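Rutinosidase (Aspergillus niger, PDB 6I1A) is a secreted family 5 glycoside hydrolase that acts as a rutinosidase and probably also releases glucose from the ends of beta-1,3-glucans. Local coordinates at residues T162-N165 / Y166-V170; V226-R229 / V230-V233. All coordinates share one frame; numbering follows the deposited sequence.

Contact 1 (T162-N165 / Y166-V170); sequences THFN and YSMQV. Unlike the reference sequence in segment 162-165: His163 (reference Asn). With NAG (2-acetamido-2-deoxy-beta-D-glucopyranose), chain E; NAG (2-acetamido-2-deoxy-beta-D-glucopyranose), chain D.
Ser167 turns back on the preceding turn of helix 161-179 and bonds twice to the carbonyl oxygen of His163. Its hydroxyl OG donates to His163 O over 2.7 Å, while its amide N lies 2.9 Å from the same His163 O. The two donors come from opposite faces of the carbonyl plane, OG standing well above it. OG lies anti to its own carbonyl carbon (chi1 -57°), which swings it back along the helix. Trp157 NE1 is a further partner of this hydroxyl, and the side chain is buried against Leu139, Pro140 and Tyr222. Thr162 O, Phe164 O and Asn165 O make the regular bonds to the amides of Tyr166, Met168 and Gln169.

Apolar contacts lie on two other sides of the helix. Methyl CG2 of Thr162 runs alongside the Tyr166 ring and meets its CE2 at 3.7 Å. Phe164 and Met168 also lie side by side, Phe164 CE1 being 3.9 Å from Met168 CG. The chi2 bend (-49°) leaves Met168 SD 5.1 Å from the centroid of the Phe164 ring, an oblique Met-aromatic contact. Helix 213-233 packs on this pair, and Lys221 adds a cation-pi contact to Phe164.

Two N-linked sugars occupy the outer side. Asn165 ND2 is bonded covalently to C1 of one N-acetylglucosamine. The other is held by two neighbouring side chains: its acetamido N2 donates almost straight to Thr162 OG1 at 3.0 Å, and its O6 is hydrogen-bonded to His163 NE2 at 2.9 Å, in plane at the ring edge. The start of helix 161-179 thus divides its chemistry: Asn165 carries one sugar, Thr162 and His163 hold another by hydrogen bonds, Phe164 and Met168 face a neighbouring helix, and the buried Ser167 hydroxyl is satisfied within the protein.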
loop_
_atom_site.group_PDB
_atom_site.type_symbol
_atom_site.label_atom_id
_atom_site.label_comp_id
_atom_site.label_asym_id
_atom_site.label_seq_id
_atom_site.Cartn_x
_atom_site.Cartn_y
_atom_site.Cartn_z
ATOM N N THR A 162 -14.540 0.540 31.006
ATOM C CA THR A 162 -14.059 1.662 31.841
ATOM C C THR A 162 -13.558 2.791 30.947
ATOM O O THR A 162 -13.972 3.972 31.056
ATOM C CB THR A 162 -12.894 1.252 32.752
ATOM O OG1 THR A 162 -13.294 0.139 33.552
ATOM C CG2 THR A 162 -12.327 2.366 33.612
ATOM N N HIS A 163 -12.649 2.444 30.027
ATOM C CA HIS A 163 -12.064 3.472 29.128
ATOM C C HIS A 163 -13.107 4.007 28.158
ATOM O O HIS A 163 -13.079 5.224 27.829
ATOM C CB HIS A 163 -10.853 2.899 28.390
ATOM C CG HIS A 163 -9.755 2.501 29.306
ATOM N ND1 HIS A 163 -9.355 3.282 30.366
ATOM C CD2 HIS A 163 -8.976 1.386 29.288
ATOM C CE1 HIS A 163 -8.313 2.656 30.941
ATOM N NE2 HIS A 163 -8.043 1.503 30.299
ATOM N N PHE A 164 -14.076 3.195 27.746
ATOM C CA PHE A 164 -15.193 3.653 26.888
ATOM C C PHE A 164 -15.953 4.760 27.613
ATOM O O PHE A 164 -16.235 5.828 27.085
ATOM C CB PHE A 164 -16.058 2.478 26.474
ATOM C CG PHE A 164 -17.078 2.811 25.431
ATOM C CD1 PHE A 164 -18.260 3.466 25.730
ATOM C CD2 PHE A 164 -16.810 2.478 24.108
ATOM C CE1 PHE A 164 -19.153 3.761 24.715
ATOM C CE2 PHE A 164 -17.724 2.748 23.120
ATOM C CZ PHE A 164 -18.884 3.392 23.441
ATOM N N ASN A 165 -16.307 4.487 28.860
ATOM C CA ASN A 165 -17.141 5.395 29.666
ATOM C C ASN A 165 -16.408 6.726 29.898
ATOM O O ASN A 165 -16.967 7.798 29.761
ATOM C CB ASN A 165 -17.427 4.790 31.051
ATOM C CG ASN A 165 -18.551 3.795 31.007
ATOM O OD1 ASN A 165 -19.124 3.480 29.966
ATOM N ND2 ASN A 165 -18.899 3.309 32.203
ATOM N N TYR A 166 -15.108 6.664 30.215
ATOM C CA TYR A 166 -14.365 7.925 30.468
ATOM C C TYR A 166 -14.097 8.660 29.132
ATOM O O TYR A 166 -14.098 9.877 29.105
ATOM C CB TYR A 166 -13.088 7.681 31.247
ATOM C CG TYR A 166 -13.340 7.362 32.708
ATOM C CD1 TYR A 166 -13.954 8.261 33.554
ATOM C CD2 TYR A 166 -12.941 6.164 33.208
ATOM C CE1 TYR A 166 -14.128 7.961 34.911
ATOM C CE2 TYR A 166 -13.093 5.847 34.538
ATOM C CZ TYR A 166 -13.707 6.734 35.381
ATOM O OH TYR A 166 -13.814 6.346 36.716
ATOM N N SER A 167 -14.028 7.938 28.014
ATOM C CA SER A 167 -13.990 8.579 26.690
ATOM C C SER A 167 -15.258 9.383 26.432
ATOM O O SER A 167 -15.217 10.526 25.903
ATOM C CB SER A 167 -13.730 7.599 25.558
ATOM O OG SER A 167 -12.518 6.865 25.715
ATOM N N MET A 168 -16.422 8.810 26.788
ATOM C CA MET A 168 -17.662 9.530 26.594
ATOM C C MET A 168 -17.731 10.719 27.536
ATOM O O MET A 168 -18.262 11.749 27.147
ATOM C CB MET A 168 -18.828 8.569 26.830
ATOM C CG MET A 168 -18.973 7.503 25.726
ATOM S SD MET A 168 -18.958 8.076 24.048
ATOM C CE MET A 168 -20.421 9.095 24.028
ATOM N N GLN A 169 -17.164 10.619 28.715
ATOM C CA GLN A 169 -17.068 11.790 29.623
ATOM C C GLN A 169 -16.235 12.896 28.997
ATOM O O GLN A 169 -16.594 14.104 29.049
ATOM C CB GLN A 169 -16.536 11.372 30.998
ATOM C CG GLN A 169 -17.547 10.533 31.769
ATOM C CD GLN A 169 -17.055 10.238 33.159
ATOM O OE1 GLN A 169 -16.393 11.041 33.773
ATOM N NE2 GLN A 169 -17.426 9.071 33.639
ATOM N N VAL A 170 -15.150 12.519 28.328
ATOM C CA VAL A 170 -14.299 13.535 27.628
ATOM C C VAL A 170 -15.133 14.216 26.561
ATOM O O VAL A 170 -15.118 15.469 26.444
ATOM C CB VAL A 170 -13.094 12.808 27.000
ATOM C CG1 VAL A 170 -12.379 13.694 25.955
ATOM C CG2 VAL A 170 -12.117 12.333 28.062
HETATM C C1 NAG E . -20.080 2.474 32.374
HETATM C C2 NAG E . -19.936 1.598 33.646
HETATM C C3 NAG E . -21.309 0.919 33.868
HETATM C C4 NAG E . -22.449 1.890 33.869
HETATM C C5 NAG E . -22.388 2.715 32.588
HETATM C C6 NAG E . -23.494 3.724 32.529
HETATM C C7 NAG E . -17.758 0.585 34.036
HETATM C C8 NAG E . -16.871 -0.548 33.683
HETATM N N2 NAG E . -18.953 0.589 33.438
HETATM O O3 NAG E . -21.278 0.077 35.059
HETATM O O4 NAG E . -23.704 1.089 33.836
HETATM O O5 NAG E . -21.131 3.424 32.606
HETATM O O6 NAG E . -23.371 4.552 33.657
HETATM O O7 NAG E . -17.376 1.508 34.793
HETATM C C1 NAG D . -9.811 -1.495 31.597
HETATM C C2 NAG D . -10.298 -2.371 32.745
HETATM C C3 NAG D . -9.642 -1.816 34.017
HETATM C C4 NAG D . -8.153 -1.791 33.854
HETATM C C5 NAG D . -7.681 -0.961 32.656
HETATM C C6 NAG D . -6.182 -1.101 32.360
HETATM C C7 NAG D . -12.492 -3.389 32.623
HETATM C C8 NAG D . -13.944 -3.110 32.802
HETATM N N2 NAG D . -11.720 -2.353 32.860
HETATM O O3 NAG D . -9.911 -2.757 35.109
HETATM O O4 NAG D . -7.536 -1.150 35.013
HETATM O O5 NAG D . -8.388 -1.460 31.512
HETATM O O6 NAG D . -5.873 -0.070 31.414
HETATM O O7 NAG D . -12.013 -4.484 32.303
#

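Contact 2 (V226-R229 / V230-V233); sequences VVQR and VESV
The amides of Val230 and Glu231 donate in nearly straight bonds to the carbonyl oxygens of Val226 and Val227, but from Ser232 onward helix 213-233 holds less regularly, Val233 N reaching Arg229 O only weakly at 3.3 Å. Ser232 adds a side-chain bond there: with OG set between its backbone N and carbonyl carbon (chi1 79°), the hydroxyl donates to Arg229 O over 2.7 Å.

Among the side chains, Val226 and Val230 meet through methyls, CG1 to CG2 at 4.2 Å, and continue this apolar side onto Pro191 and Ile237. Glu231, extended beyond CG, leans back over the preceding turn until its OE2 lies 3.4 Å from Val227 CG1. The Gln228 amide and the Glu231 carboxylate are turned only 16° apart, with Gln228 CG 4.1 Å from Glu231 OE1. Arg229 bends at chi2 and chi3 and sends its guanidinium group to helix 161-179, where NH1 forms a salt bridge with Asp172.

This part of helix 213-233 therefore has an apolar valine side and, through Arg229, a salt bridge to helix 161-179; the short Ser232 hydroxyl bond to Arg229 O probably compensates for the weak ones from Ser232 N and Val233 N.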
loop_
_atom_site.group_PDB
_atom_site.type_symbol
_atom_site.label_atom_id
_atom_site.label_comp_id
_atom_site.label_asym_id
_atom_site.label_seq_id
_atom_site.Cartn_x
_atom_site.Cartn_y
_atom_site.Cartn_z
ATOM N N VAL A 226 -20.665 8.499 20.033
ATOM C CA VAL A 226 -20.353 9.938 19.974
ATOM C C VAL A 226 -21.363 10.670 19.063
ATOM O O VAL A 226 -21.854 11.715 19.430
ATOM C CB VAL A 226 -18.908 10.173 19.481
ATOM C CG1 VAL A 226 -18.738 11.667 19.180
ATOM C CG2 VAL A 226 -17.922 9.649 20.512
ATOM N N VAL A 227 -21.625 10.095 17.897
ATOM C CA VAL A 227 -22.608 10.714 16.964
ATOM C C VAL A 227 -23.972 10.872 17.662
ATOM O O VAL A 227 -24.561 11.952 17.626
ATOM C CB VAL A 227 -22.726 9.913 15.670
ATOM C CG1 VAL A 227 -23.969 10.331 14.896
ATOM C CG2 VAL A 227 -21.444 10.049 14.866
ATOM N N GLN A 228 -24.392 9.840 18.368
ATOM C CA GLN A 228 -25.663 9.911 19.125
ATOM C C GLN A 228 -25.601 10.945 20.218
ATOM O O GLN A 228 -26.579 11.710 20.404
ATOM C CB GLN A 228 -26.014 8.526 19.615
ATOM C CG GLN A 228 -26.526 7.705 18.464
ATOM C CD GLN A 228 -27.248 6.456 18.931
ATOM O OE1 GLN A 228 -27.822 6.434 20.009
ATOM N NE2 GLN A 228 -27.211 5.422 18.102
ATOM N N ARG A 229 -24.501 11.039 20.953
ATOM C CA ARG A 229 -24.393 12.042 22.019
ATOM C C ARG A 229 -24.456 13.455 21.415
ATOM O O ARG A 229 -25.154 14.366 21.934
ATOM C CB ARG A 229 -23.120 11.808 22.829
ATOM C CG ARG A 229 -23.051 12.656 24.083
ATOM C CD ARG A 229 -24.059 12.263 25.160
ATOM N NE ARG A 229 -23.954 10.828 25.428
ATOM C CZ ARG A 229 -23.195 10.233 26.348
ATOM N NH1 ARG A 229 -22.367 10.933 27.095
ATOM N NH2 ARG A 229 -23.233 8.914 26.495
ATOM N N VAL A 230 -23.702 13.708 20.349
ATOM C CA VAL A 230 -23.747 15.058 19.729
ATOM C C VAL A 230 -25.159 15.322 19.165
ATOM O O VAL A 230 -25.702 16.429 19.390
ATOM C CB VAL A 230 -22.663 15.164 18.639
ATOM C CG1 VAL A 230 -22.849 16.457 17.831
ATOM C CG2 VAL A 230 -21.266 15.020 19.231
ATOM N N GLU A 231 -25.727 14.364 18.428
ATOM C CA GLU A 231 -27.132 14.482 17.926
ATOM C C GLU A 231 -28.067 14.814 19.085
ATOM O O GLU A 231 -29.017 15.581 18.865
ATOM C CB GLU A 231 -27.581 13.178 17.280
ATOM C CG GLU A 231 -26.987 12.990 15.918
ATOM C CD GLU A 231 -27.238 11.660 15.248
ATOM O OE1 GLU A 231 -27.605 10.713 15.957
ATOM O OE2 GLU A 231 -26.992 11.524 13.974
ATOM N N SER A 232 -27.885 14.261 20.268
ATOM C CA SER A 232 -28.817 14.476 21.396
ATOM C C SER A 232 -28.717 15.917 21.904
ATOM O O SER A 232 -29.657 16.375 22.592
ATOM C CB SER A 232 -28.579 13.458 22.491
ATOM O OG SER A 232 -27.449 13.817 23.292
ATOM N N VAL A 233 -27.596 16.610 21.744
ATOM C CA VAL A 233 -27.400 17.969 22.282
ATOM C C VAL A 233 -27.543 19.019 21.181
ATOM O O VAL A 233 -28.256 20.050 21.393
ATOM C CB VAL A 233 -26.019 18.057 22.932
ATOM C CG1 VAL A 233 -25.718 19.468 23.387
ATOM C CG2 VAL A 233 -25.884 17.063 24.068
#

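Both contacts are local, made between successive turns of two neighbouring outer helices of the TIM-barrel domain, and both are partly buried. Contact 1 lies near the start of helix 161-179 and contact 2 near the end of helix 213-233, their centres about 14 Å apart. They meet directly: Met168 CE lies 3.7 Å from Arg229 NH2, and Met168 SD is 4.0 Å from Val226 CG2. Each uses a serine hydroxyl on a backbone carbonyl, but in contact 1 that serine is buried, whereas in contact 2 it is exposed. Their outer sides differ too, with glycans on contact 1 and exposed polar side chains, Gln228 and Glu231, on contact 2.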